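Diacylglycerol O-acyltransferase (Marinobacter hydrocarbonoclasticus, PDB 6CHJ) probably transfers the acyl group of an acyl-CoA to a 1,2-diacylglycerol, giving triacylglycerol, and probably also makes wax esters. Local coordinates at residues Q18-V23 with S105-R110; G24-F29 with Q127-T132; S238-A243 with G427-L432; V376-V381 with M412-Y417. All coordinates share one frame; numbering follows the deposited sequence.

From the N terminus, the chain comes back at 105-110 to pack on 18-23, closing contact 1, and returns again at 127-132 to pair with 24-29 in contact 2. The two loops cross, since their segments alternate along the chain, and both use strand 22-30: the loop 105-110 lies on its start, and strand 127-135 pairs with it. Contact 3 opens later and spans the longest loop of the four, joining 238-243 to 427-432 at the border strand of the second sheet; contact 4, 376-381 with 412-417, is nested within it and lies deeper in that sheet. The two halves meet where Arg-239 reaches the backbone of Gln-18 and Phe-241 packs on Leu-26. Contacts 1 and 3 also touch the second subunit.

Contact 1: Q18-V23 with S105-R110; sequences QQPMHV and SHLMDR
The carbonyl oxygen of His-106 has two partners: CE1 of the His-22 imidazole comes to 3.1 Å from it, and Lys-133 NZ, of strand 127-135, gives it a hydrogen bond. The imidazole carbon lies between two ring nitrogens, and with NE2 bonded to His-104 O its C-H is probably polarised enough to make the short approach favourable. The ring is put there by the first torsion of His-22, which sets CG between the backbone N and the carbonyl carbon (chi1 58°). Met-108 flanks the same side chain from further along the loop. Its SD rests 3.7 Å from His-22 CB, and its CG passes 3.9 Å from His-22 ND1, while the sulfur stands obliquely to the ring, 4.8 Å from the centroid. Nearer the helix end, Pro-20 CG lies 3.5 Å from the backbone Ser-105 O. It also touches Leu-107 CD2 at 3.9 Å, the proline and leucine side chains crossing at about a right angle. His-106 stacks its own ring on His-106 of the second subunit. The arrangement is an irregular loop, entered from helix 93-105, packed on the start of strand 22-30; there Met-21 bonds to the backbone of His-136, in a sequence matching the HHxxxDG motif of this acyltransferase superfamily.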
loop_
_atom_site.group_PDB
_atom_site.type_symbol
_atom_site.label_atom_id
_atom_site.label_comp_id
_atom_site.label_asym_id
_atom_site.label_seq_id
_atom_site.Cartn_x
_atom_site.Cartn_y
_atom_site.Cartn_z
ATOM N N GLN B 18 -5.834 9.195 3.976
ATOM C CA GLN B 18 -4.933 10.255 3.545
ATOM C C GLN B 18 -3.804 10.525 4.544
ATOM O O GLN B 18 -2.822 11.193 4.191
ATOM C CB GLN B 18 -5.729 11.534 3.263
ATOM C CG GLN B 18 -6.276 12.270 4.499
ATOM C CD GLN B 18 -7.534 11.613 5.095
ATOM O OE1 GLN B 18 -8.043 10.598 4.571
ATOM N NE2 GLN B 18 -8.060 12.215 6.182
ATOM N N GLN B 19 -3.899 9.989 5.761
ATOM C CA GLN B 19 -2.854 10.138 6.773
ATOM C C GLN B 19 -2.636 8.793 7.465
ATOM O O GLN B 19 -3.097 8.564 8.592
ATOM C CB GLN B 19 -3.222 11.238 7.778
ATOM C CG GLN B 19 -4.673 11.153 8.378
ATOM C CD GLN B 19 -5.132 12.446 9.039
ATOM O OE1 GLN B 19 -5.129 13.517 8.428
ATOM N NE2 GLN B 19 -5.546 12.343 10.291
ATOM N N PRO B 20 -1.924 7.866 6.827
ATOM C CA PRO B 20 -1.484 6.697 7.581
ATOM C C PRO B 20 -0.682 7.158 8.793
ATOM O O PRO B 20 -0.051 8.226 8.795
ATOM C CB PRO B 20 -0.639 5.919 6.577
ATOM C CG PRO B 20 -1.200 6.316 5.261
ATOM C CD PRO B 20 -1.580 7.750 5.400
ATOM N N MET B 21 -0.773 6.370 9.852
ATOM C CA MET B 21 -0.180 6.703 11.134
ATOM C C MET B 21 0.922 5.705 11.485
ATOM O O MET B 21 1.059 5.264 12.626
ATOM C CB MET B 21 -1.274 6.787 12.210
ATOM C CG MET B 21 -2.256 7.966 11.998
ATOM S SD MET B 21 -1.503 9.640 11.973
ATOM C CE MET B 21 -0.577 9.572 13.458
ATOM N N HIS B 22 1.697 5.316 10.485
ATOM C CA HIS B 22 2.873 4.490 10.696
ATOM C C HIS B 22 4.129 5.337 10.498
ATOM O O HIS B 22 4.140 6.280 9.708
ATOM C CB HIS B 22 2.885 3.286 9.747
ATOM C CG HIS B 22 2.851 3.644 8.289
ATOM N ND1 HIS B 22 1.696 3.605 7.536
ATOM C CD2 HIS B 22 3.837 4.027 7.441
ATOM C CE1 HIS B 22 1.966 3.968 6.296
ATOM N NE2 HIS B 22 3.257 4.236 6.212
ATOM N N VAL B 23 5.184 5.004 11.225
ATOM C CA VAL B 23 6.485 5.587 10.978
ATOM C C VAL B 23 7.323 4.586 10.196
ATOM O O VAL B 23 6.943 3.430 10.016
ATOM C CB VAL B 23 7.197 5.998 12.281
ATOM C CG1 VAL B 23 6.273 6.865 13.145
ATOM C CG2 VAL B 23 7.658 4.731 13.027
ATOM N N SER B 105 3.289 5.375 1.566
ATOM C CA SER B 105 1.884 5.740 1.358
ATOM C C SER B 105 0.887 4.689 1.861
ATOM O O SER B 105 -0.246 5.038 2.192
ATOM C CB SER B 105 1.617 5.948 -0.129
ATOM O OG SER B 105 2.508 6.884 -0.684
ATOM N N HIS B 106 1.246 3.405 1.858
ATOM C CA HIS B 106 0.249 2.346 2.004
ATOM C C HIS B 106 -0.121 2.110 3.460
ATOM O O HIS B 106 0.756 1.874 4.304
ATOM C CB HIS B 106 0.766 1.037 1.405
ATOM C CG HIS B 106 1.170 1.154 -0.028
ATOM N ND1 HIS B 106 0.430 1.858 -0.956
ATOM C CD2 HIS B 106 2.256 0.685 -0.687
ATOM C CE1 HIS B 106 1.035 1.803 -2.127
ATOM N NE2 HIS B 106 2.150 1.105 -1.989
ATOM N N LEU B 107 -1.429 2.154 3.734
ATOM C CA LEU B 107 -1.992 1.690 4.999
ATOM C C LEU B 107 -1.513 0.291 5.350
ATOM O O LEU B 107 -1.433 -0.592 4.490
ATOM C CB LEU B 107 -3.517 1.666 4.914
ATOM C CG LEU B 107 -4.269 2.975 5.109
ATOM C CD1 LEU B 107 -5.755 2.681 5.115
ATOM C CD2 LEU B 107 -3.839 3.728 6.383
ATOM N N MET B 108 -1.223 0.078 6.624
ATOM C CA MET B 108 -0.895 -1.261 7.078
ATOM C C MET B 108 -2.167 -2.003 7.468
ATOM O O MET B 108 -3.175 -1.404 7.829
ATOM C CB MET B 108 0.064 -1.231 8.265
ATOM C CG MET B 108 1.136 -0.213 8.160
ATOM S SD MET B 108 2.393 -0.375 9.430
ATOM C CE MET B 108 3.068 -1.976 8.934
ATOM N N ASP B 109 -2.090 -3.327 7.417
ATOM C CA ASP B 109 -3.212 -4.197 7.757
ATOM C C ASP B 109 -3.335 -4.323 9.273
ATOM O O ASP B 109 -2.401 -4.785 9.938
ATOM C CB ASP B 109 -2.975 -5.561 7.119
ATOM C CG ASP B 109 -4.131 -6.513 7.297
ATOM O OD1 ASP B 109 -5.262 -6.109 7.682
ATOM O OD2 ASP B 109 -3.883 -7.696 7.015
ATOM N N ARG B 110 -4.485 -3.940 9.826
ATOM C CA ARG B 110 -4.626 -3.956 11.283
ATOM C C ARG B 110 -4.809 -5.354 11.860
ATOM O O ARG B 110 -4.649 -5.533 13.074
ATOM C CB ARG B 110 -5.795 -3.073 11.710
ATOM C CG ARG B 110 -5.363 -1.658 12.036
ATOM C CD ARG B 110 -6.512 -0.810 12.524
ATOM N NE ARG B 110 -6.145 0.587 12.397
ATOM C CZ ARG B 110 -6.901 1.615 12.751
ATOM N NH1 ARG B 110 -8.114 1.417 13.263
ATOM N NH2 ARG B 110 -6.422 2.848 12.595
#

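Contact 2: G24-F29 with Q127-T132; sequences GGLQLF and QFALYT
Phe-29 and Phe-128 form the tight end of this antiparallel pair of strands. Their rings lie nearly parallel, planes 16° apart, but offset, with little of one ring above the other: CD2 of Phe-29 meets CE1 of Phe-128 at 3.5 Å, and CB of Phe-29 sits over one face of the Phe-128 ring, 3.8 Å from its centroid. The Phe-128 ring is brought there by a first torsion of 67°, with CG between the backbone N and the carbonyl carbon. Leu-130 CG then touches the edge of the Phe-29 ring through CE2, at 4.0 Å. Six backbone hydrogen bonds join the pairs Gly-25 with Thr-132, Gln-27 with Leu-130 and Phe-29 with Phe-128; the bond from Phe-128 N to Phe-29 O is the most bent and meets that oxygen from above the carbonyl plane. The other end is wetter. On the face of Gln-27 and Thr-132 a water lies 3.1 Å from Gly-25 O and 2.9 Å from Thr-132 OG1, with Gln-27 OE1 also near it, in place of ring-on-ring packing. Even at this end the backbones run close: Gly-24 CA is 3.0 Å from Thr-132 O, and a side chain there would also run into the Tyr-131 ring. In the sheet the pair lies between strands 393-401 and 115-121. Helix 93-105 packs on the face of Leu-26, Ala-129 and Tyr-131, while on the opposite face helix 39-49 meets Phe-128 and the amide of Gln-27 bonds to Ala-148 of helix 141-150.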
loop_
_atom_site.group_PDB
_atom_site.type_symbol
_atom_site.label_atom_id
_atom_site.label_comp_id
_atom_site.label_asym_id
_atom_site.label_seq_id
_atom_site.Cartn_x
_atom_site.Cartn_y
_atom_site.Cartn_z
ATOM N N GLY B 24 8.489 5.033 9.741
ATOM C CA GLY B 24 9.376 4.230 8.928
ATOM C C GLY B 24 10.807 4.693 9.085
ATOM O O GLY B 24 11.084 5.766 9.626
ATOM N N GLY B 25 11.720 3.856 8.605
ATOM C CA GLY B 25 13.125 4.205 8.569
ATOM C C GLY B 25 13.813 3.570 7.381
ATOM O O GLY B 25 13.517 2.425 7.006
ATOM N N LEU B 26 14.728 4.313 6.775
ATOM C CA LEU B 26 15.453 3.879 5.592
ATOM C C LEU B 26 16.934 3.763 5.931
ATOM O O LEU B 26 17.614 4.779 6.126
ATOM C CB LEU B 26 15.242 4.846 4.434
ATOM C CG LEU B 26 16.122 4.468 3.247
ATOM C CD1 LEU B 26 15.764 3.059 2.696
ATOM C CD2 LEU B 26 16.024 5.538 2.181
ATOM N N GLN B 27 17.433 2.529 5.955
ATOM C CA GLN B 27 18.832 2.221 6.229
ATOM C C GLN B 27 19.527 1.806 4.943
ATOM O O GLN B 27 19.039 0.935 4.218
ATOM C CB GLN B 27 18.942 1.098 7.255
ATOM C CG GLN B 27 18.628 1.549 8.659
ATOM C CD GLN B 27 18.539 0.385 9.581
ATOM O OE1 GLN B 27 18.236 -0.727 9.140
ATOM N NE2 GLN B 27 18.820 0.605 10.861
ATOM N N LEU B 28 20.663 2.420 4.666
ATOM C CA LEU B 28 21.447 2.141 3.477
ATOM C C LEU B 28 22.758 1.491 3.895
ATOM O O LEU B 28 23.447 2.004 4.782
ATOM C CB LEU B 28 21.698 3.434 2.715
ATOM C CG LEU B 28 22.643 3.389 1.531
ATOM C CD1 LEU B 28 21.937 2.755 0.324
ATOM C CD2 LEU B 28 23.109 4.810 1.243
ATOM N N PHE B 29 23.088 0.348 3.287
ATOM C CA PHE B 29 24.305 -0.380 3.611
ATOM C C PHE B 29 25.172 -0.559 2.376
ATOM O O PHE B 29 24.714 -0.437 1.238
ATOM C CB PHE B 29 24.046 -1.771 4.178
ATOM C CG PHE B 29 23.156 -1.807 5.372
ATOM C CD1 PHE B 29 23.690 -1.792 6.649
ATOM C CD2 PHE B 29 21.788 -1.943 5.222
ATOM C CE1 PHE B 29 22.865 -1.869 7.778
ATOM C CE2 PHE B 29 20.965 -2.013 6.330
ATOM C CZ PHE B 29 21.509 -1.970 7.617
ATOM N N GLN B 127 25.527 -1.707 -2.976
ATOM C CA GLN B 127 24.790 -1.345 -1.781
ATOM C C GLN B 127 23.436 -2.038 -1.796
ATOM O O GLN B 127 22.945 -2.454 -2.846
ATOM C CB GLN B 127 24.606 0.174 -1.686
ATOM C CG GLN B 127 25.887 0.951 -1.913
ATOM C CD GLN B 127 25.911 2.280 -1.169
ATOM O OE1 GLN B 127 26.214 2.333 0.027
ATOM N NE2 GLN B 127 25.605 3.361 -1.879
ATOM N N PHE B 128 22.841 -2.159 -0.609
ATOM C CA PHE B 128 21.455 -2.564 -0.462
ATOM C C PHE B 128 20.791 -1.680 0.599
ATOM O O PHE B 128 21.452 -0.873 1.261
ATOM C CB PHE B 128 21.353 -4.053 -0.121
ATOM C CG PHE B 128 21.887 -4.416 1.230
ATOM C CD1 PHE B 128 21.018 -4.652 2.283
ATOM C CD2 PHE B 128 23.244 -4.572 1.431
ATOM C CE1 PHE B 128 21.484 -4.994 3.531
ATOM C CE2 PHE B 128 23.730 -4.925 2.678
ATOM C CZ PHE B 128 22.841 -5.142 3.731
ATOM N N ALA B 129 19.468 -1.839 0.760
ATOM C CA ALA B 129 18.701 -0.971 1.649
ATOM C C ALA B 129 17.712 -1.773 2.486
ATOM O O ALA B 129 17.208 -2.816 2.065
ATOM C CB ALA B 129 17.935 0.116 0.875
ATOM N N LEU B 130 17.433 -1.271 3.682
ATOM C CA LEU B 130 16.324 -1.762 4.489
ATOM C C LEU B 130 15.336 -0.619 4.649
ATOM O O LEU B 130 15.702 0.449 5.157
ATOM C CB LEU B 130 16.772 -2.258 5.864
ATOM C CG LEU B 130 17.291 -3.673 6.066
ATOM C CD1 LEU B 130 17.180 -4.006 7.543
ATOM C CD2 LEU B 130 16.577 -4.725 5.180
ATOM N N TYR B 131 14.093 -0.844 4.225
ATOM C CA TYR B 131 12.994 0.052 4.554
ATOM C C TYR B 131 12.080 -0.652 5.537
ATOM O O TYR B 131 11.435 -1.646 5.181
ATOM C CB TYR B 131 12.208 0.505 3.328
ATOM C CG TYR B 131 10.918 1.200 3.750
ATOM C CD1 TYR B 131 10.936 2.496 4.298
ATOM C CD2 TYR B 131 9.702 0.536 3.660
ATOM C CE1 TYR B 131 9.769 3.114 4.713
ATOM C CE2 TYR B 131 8.526 1.132 4.081
ATOM C CZ TYR B 131 8.557 2.419 4.600
ATOM O OH TYR B 131 7.366 2.962 4.979
ATOM N N THR B 132 11.987 -0.104 6.747
ATOM C CA THR B 132 11.197 -0.661 7.835
ATOM C C THR B 132 10.012 0.245 8.132
ATOM O O THR B 132 10.160 1.462 8.189
ATOM C CB THR B 132 12.056 -0.824 9.091
ATOM O OG1 THR B 132 13.209 -1.605 8.762
ATOM C CG2 THR B 132 11.292 -1.512 10.204
HETATM O O HOH W 1 15.384 0.001 7.679
#

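Contact 3: S238-A243 with G427-L432; sequences SRRFAA and GCRRTL
Gly-427 pairs with Arg-240 in both directions: its O takes the N-H of Arg-240 at 2.7 Å, and its N gives to Arg-240 O at 3.0 Å. Cys-428 follows with its CA 3.4 Å from Ser-238 O, then leaves the sheet; its SG accepts the N-H of Thr-431, which holds the turn that follows. Arg-429 N bonds to Ser-238 O at 2.9 Å. From the opposite face of that carbonyl plane Arg-239 NH1 bonds to the same oxygen at 3.0 Å, because the Arg-239 chain bends at chi2 (-64°) and curls back to the residue before it. Replacing Arg-239 by an alanine would probably leave Ser-238 O with one donor fewer and Gln-18 O without its guanidinium partner. The side chain of Arg-429 runs out extended, CB against Ser-238 OG at 3.4 Å, a hydroxyl hydrogen-bonded to Thr-236 OG1, and its NH1 lies 3.6 Å from Arg-240 CG. The two guanidinium planes are 18° apart, with Arg-429 NH1 3.8 Å from Arg-240 NE. Asp-77 of the second subunit pairs with Arg-429 NE, and Gln-436 receives Arg-240 NH1. Leu-432 ends the turn, its N bonded to Cys-428 O. Two like charges side by side would repel, so the acidic partner across the subunit interface probably offsets the cost and couples this sheet margin to the dimer.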
loop_
_atom_site.group_PDB
_atom_site.type_symbol
_atom_site.label_atom_id
_atom_site.label_comp_id
_atom_site.label_asym_id
_atom_site.label_seq_id
_atom_site.Cartn_x
_atom_site.Cartn_y
_atom_site.Cartn_z
ATOM N N SER B 238 -0.833 10.017 -0.821
ATOM C CA SER B 238 0.387 9.696 -1.549
ATOM C C SER B 238 1.535 10.531 -0.994
ATOM O O SER B 238 1.356 11.700 -0.633
ATOM C CB SER B 238 0.228 9.931 -3.056
ATOM O OG SER B 238 -0.035 11.297 -3.340
ATOM N N ARG B 239 2.705 9.913 -0.908
ATOM C CA ARG B 239 3.843 10.481 -0.217
ATOM C C ARG B 239 4.975 10.718 -1.196
ATOM O O ARG B 239 5.100 10.026 -2.204
ATOM C CB ARG B 239 4.314 9.563 0.921
ATOM C CG ARG B 239 3.290 9.424 2.050
ATOM C CD ARG B 239 3.065 10.774 2.736
ATOM N NE ARG B 239 1.981 10.738 3.713
ATOM C CZ ARG B 239 0.737 11.113 3.448
ATOM N NH1 ARG B 239 0.427 11.538 2.230
ATOM N NH2 ARG B 239 -0.194 11.042 4.390
ATOM N N ARG B 240 5.760 11.743 -0.912
ATOM C CA ARG B 240 7.051 11.957 -1.534
ATOM C C ARG B 240 8.076 12.018 -0.418
ATOM O O ARG B 240 7.925 12.814 0.522
ATOM C CB ARG B 240 7.081 13.241 -2.373
ATOM C CG ARG B 240 7.684 13.018 -3.755
ATOM C CD ARG B 240 8.109 14.314 -4.427
ATOM N NE ARG B 240 8.640 14.088 -5.767
ATOM C CZ ARG B 240 9.819 13.520 -6.020
ATOM N NH1 ARG B 240 10.599 13.113 -5.018
ATOM N NH2 ARG B 240 10.224 13.354 -7.276
ATOM N N PHE B 241 9.088 11.154 -0.509
ATOM C CA PHE B 241 10.148 11.056 0.480
ATOM C C PHE B 241 11.459 11.564 -0.104
ATOM O O PHE B 241 11.824 11.232 -1.234
ATOM C CB PHE B 241 10.332 9.621 0.955
ATOM C CG PHE B 241 11.382 9.469 2.015
ATOM C CD1 PHE B 241 11.328 10.230 3.177
ATOM C CD2 PHE B 241 12.411 8.563 1.862
ATOM C CE1 PHE B 241 12.288 10.083 4.164
ATOM C CE2 PHE B 241 13.377 8.419 2.848
ATOM C CZ PHE B 241 13.314 9.171 3.994
ATOM N N ALA B 242 12.163 12.382 0.674
ATOM C CA ALA B 242 13.436 12.970 0.265
ATOM C C ALA B 242 14.360 12.926 1.466
ATOM O O ALA B 242 14.027 13.462 2.531
ATOM C CB ALA B 242 13.268 14.411 -0.234
ATOM N N ALA B 243 15.496 12.269 1.302
ATOM C CA ALA B 243 16.460 12.108 2.373
ATOM C C ALA B 243 17.844 12.411 1.826
ATOM O O ALA B 243 18.089 12.294 0.619
ATOM C CB ALA B 243 16.417 10.694 2.981
ATOM N N GLY B 427 6.399 14.112 2.691
ATOM C CA GLY B 427 5.378 15.086 2.356
ATOM C C GLY B 427 4.291 14.498 1.481
ATOM O O GLY B 427 4.486 13.472 0.796
ATOM N N CYS B 428 3.126 15.156 1.525
ATOM C CA CYS B 428 2.043 14.789 0.622
ATOM C C CYS B 428 2.471 15.115 -0.807
ATOM O O CYS B 428 2.821 16.259 -1.108
ATOM C CB CYS B 428 0.755 15.523 0.985
ATOM S SG CYS B 428 -0.446 15.528 -0.367
ATOM N N ARG B 429 2.473 14.104 -1.680
ATOM C CA ARG B 429 2.930 14.300 -3.057
ATOM C C ARG B 429 2.122 15.365 -3.804
ATOM O O ARG B 429 2.681 16.086 -4.630
ATOM C CB ARG B 429 2.864 12.979 -3.824
ATOM C CG ARG B 429 3.320 13.109 -5.272
ATOM C CD ARG B 429 3.358 11.779 -6.014
ATOM N NE ARG B 429 4.058 11.927 -7.290
ATOM C CZ ARG B 429 5.358 11.697 -7.472
ATOM N NH1 ARG B 429 6.135 11.288 -6.467
ATOM N NH2 ARG B 429 5.886 11.878 -8.674
ATOM N N ARG B 430 0.806 15.483 -3.548
ATOM C CA ARG B 430 0.032 16.463 -4.311
ATOM C C ARG B 430 0.271 17.891 -3.830
ATOM O O ARG B 430 0.490 18.798 -4.642
ATOM C CB ARG B 430 -1.463 16.169 -4.251
ATOM C CG ARG B 430 -2.264 17.294 -4.896
ATOM C CD ARG B 430 -3.708 17.308 -4.465
ATOM N NE ARG B 430 -3.884 17.755 -3.085
ATOM C CZ ARG B 430 -4.977 17.509 -2.359
ATOM N NH1 ARG B 430 -5.977 16.800 -2.890
ATOM N NH2 ARG B 430 -5.076 17.954 -1.101
ATOM N N THR B 431 0.204 18.128 -2.523
ATOM C CA THR B 431 0.253 19.520 -2.112
ATOM C C THR B 431 1.668 20.078 -2.148
ATOM O O THR B 431 1.835 21.302 -2.155
ATOM C CB THR B 431 -0.407 19.696 -0.726
ATOM O OG1 THR B 431 0.274 18.902 0.235
ATOM C CG2 THR B 431 -1.860 19.212 -0.766
ATOM N N LEU B 432 2.684 19.222 -2.235
ATOM C CA LEU B 432 4.078 19.659 -2.224
ATOM C C LEU B 432 4.796 19.153 -3.470
ATOM O O LEU B 432 5.685 18.294 -3.383
ATOM C CB LEU B 432 4.782 19.198 -0.952
ATOM C CG LEU B 432 4.291 20.001 0.252
ATOM C CD1 LEU B 432 4.915 19.519 1.539
ATOM C CD2 LEU B 432 4.592 21.468 0.016
#

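Contact 4: V376-V381 with M412-Y417; sequences VVISNV and MTLTSY
Ile-378 and Leu-414 lie side by side on one face of this parallel pair and point the same way, Ile-378 CG2 touching Leu-414 CD1 at 3.7 Å. The leucine stands close above the neighbouring backbone, its CB 3.3 Å from Ser-379 O. Asn-380 crosses the leucine at a slant, with CG 4.0 Å from Leu-414 CB; its own CG is anti to the backbone N (chi1 -163°), which lays the amide against the leucine. Met-412 completes the row, its SD 4.3 Å from Ile-378 CG1. The other face is smaller and more polar: Ser-379 CB meets Thr-413 CG2 at 3.8 Å, and Thr-413 OG1 bonds to Gly-424 O. Backbone bonds alternate as in parallel pairing, from Met-412 N to Val-377 O through to Val-381 N to Leu-414 O. At the far end Ser-416 N stays 4.4 Å from Val-381 O, and the hydroxyl of Thr-415 takes its place, OG1 giving its proton to that oxygen at 2.9 Å, nearly along the C=O axis. A valine in place of Thr-415 would probably leave Val-381 O without this donor and the end of the strand less firmly held. Strands 290-294 and 420-428 flank the pair in the sheet; helix 262-280 packs on the Ile-378 and Leu-414 face, and on the opposite face Thr-413 and Thr-415 pack against strand 393-401 of the other sheet.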
loop_
_atom_site.group_PDB
_atom_site.type_symbol
_atom_site.label_atom_id
_atom_site.label_comp_id
_atom_site.label_asym_id
_atom_site.label_seq_id
_atom_site.Cartn_x
_atom_site.Cartn_y
_atom_site.Cartn_z
ATOM N N VAL B 376 4.902 23.483 10.496
ATOM C CA VAL B 376 5.639 22.257 10.208
ATOM C C VAL B 376 6.254 21.728 11.499
ATOM O O VAL B 376 6.535 22.489 12.426
ATOM C CB VAL B 376 6.709 22.538 9.120
ATOM C CG1 VAL B 376 7.624 23.685 9.557
ATOM C CG2 VAL B 376 7.504 21.286 8.793
ATOM N N VAL B 377 6.476 20.417 11.550
ATOM C CA VAL B 377 7.250 19.773 12.610
ATOM C C VAL B 377 8.679 19.609 12.127
ATOM O O VAL B 377 8.906 19.156 11.004
ATOM C CB VAL B 377 6.649 18.407 12.987
ATOM C CG1 VAL B 377 7.558 17.681 14.004
ATOM C CG2 VAL B 377 5.230 18.603 13.533
ATOM N N ILE B 378 9.641 19.990 12.955
ATOM C CA ILE B 378 11.051 19.731 12.693
ATOM C C ILE B 378 11.581 18.957 13.893
ATOM O O ILE B 378 11.896 19.548 14.935
ATOM C CB ILE B 378 11.859 21.013 12.468
ATOM C CG1 ILE B 378 11.208 21.908 11.408
ATOM C CG2 ILE B 378 13.288 20.647 12.069
ATOM C CD1 ILE B 378 12.058 23.158 11.037
ATOM N N SER B 379 11.681 17.637 13.756
ATOM C CA SER B 379 12.065 16.763 14.851
ATOM C C SER B 379 13.530 16.379 14.727
ATOM O O SER B 379 14.025 16.122 13.628
ATOM C CB SER B 379 11.207 15.503 14.872
ATOM O OG SER B 379 11.035 15.057 16.202
ATOM N N ASN B 380 14.218 16.337 15.861
ATOM C CA ASN B 380 15.647 16.057 15.881
ATOM C C ASN B 380 15.904 15.080 17.013
ATOM O O ASN B 380 15.823 15.453 18.183
ATOM C CB ASN B 380 16.463 17.331 16.062
ATOM C CG ASN B 380 17.905 17.138 15.688
ATOM O OD1 ASN B 380 18.431 16.028 15.783
ATOM N ND2 ASN B 380 18.559 18.211 15.245
ATOM N N VAL B 381 16.190 13.832 16.671
ATOM C CA VAL B 381 16.406 12.814 17.691
ATOM C C VAL B 381 17.786 12.188 17.483
ATOM O O VAL B 381 17.987 11.399 16.542
ATOM C CB VAL B 381 15.258 11.796 17.670
ATOM C CG1 VAL B 381 13.996 12.484 18.171
ATOM C CG2 VAL B 381 15.026 11.268 16.260
ATOM N N MET B 412 9.481 17.268 8.743
ATOM C CA MET B 412 10.927 17.239 8.606
ATOM C C MET B 412 11.494 16.528 9.819
ATOM O O MET B 412 11.273 16.963 10.955
ATOM C CB MET B 412 11.506 18.644 8.489
ATOM C CG MET B 412 11.030 19.429 7.260
ATOM S SD MET B 412 11.675 21.124 7.225
ATOM C CE MET B 412 13.019 21.011 6.058
ATOM N N THR B 413 12.202 15.430 9.590
ATOM C CA THR B 413 12.752 14.682 10.705
ATOM C C THR B 413 14.242 14.479 10.526
ATOM O O THR B 413 14.724 14.158 9.432
ATOM C CB THR B 413 12.063 13.357 10.873
ATOM O OG1 THR B 413 11.815 12.800 9.572
ATOM C CG2 THR B 413 10.750 13.553 11.609
ATOM N N LEU B 414 14.957 14.656 11.627
ATOM C CA LEU B 414 16.404 14.755 11.637
ATOM C C LEU B 414 16.992 13.827 12.674
ATOM O O LEU B 414 16.403 13.582 13.732
ATOM C CB LEU B 414 16.848 16.157 11.932
ATOM C CG LEU B 414 16.546 16.928 10.676
ATOM C CD1 LEU B 414 15.377 17.834 10.849
ATOM C CD2 LEU B 414 17.775 17.668 10.361
ATOM N N THR B 415 18.175 13.329 12.349
ATOM C CA THR B 415 18.921 12.457 13.234
ATOM C C THR B 415 20.383 12.598 12.853
ATOM O O THR B 415 20.725 13.197 11.824
ATOM C CB THR B 415 18.442 10.994 13.140
ATOM O OG1 THR B 415 19.131 10.195 14.112
ATOM C CG2 THR B 415 18.719 10.435 11.778
ATOM N N SER B 416 21.246 12.053 13.693
ATOM C CA SER B 416 22.666 12.062 13.402
ATOM C C SER B 416 23.194 10.642 13.482
ATOM O O SER B 416 22.672 9.796 14.223
ATOM C CB SER B 416 23.450 12.992 14.348
ATOM O OG SER B 416 23.072 12.805 15.698
ATOM N N TYR B 417 24.212 10.384 12.675
ATOM C CA TYR B 417 24.912 9.104 12.676
ATOM C C TYR B 417 26.374 9.423 12.403
ATOM O O TYR B 417 26.709 9.871 11.302
ATOM C CB TYR B 417 24.330 8.139 11.630
ATOM C CG TYR B 417 25.202 6.939 11.237
ATOM C CD1 TYR B 417 25.685 6.039 12.193
ATOM C CD2 TYR B 417 25.510 6.693 9.902
ATOM C CE1 TYR B 417 26.467 4.940 11.817
ATOM C CE2 TYR B 417 26.290 5.613 9.522
ATOM C CZ TYR B 417 26.766 4.735 10.477
ATOM O OH TYR B 417 27.535 3.653 10.082
#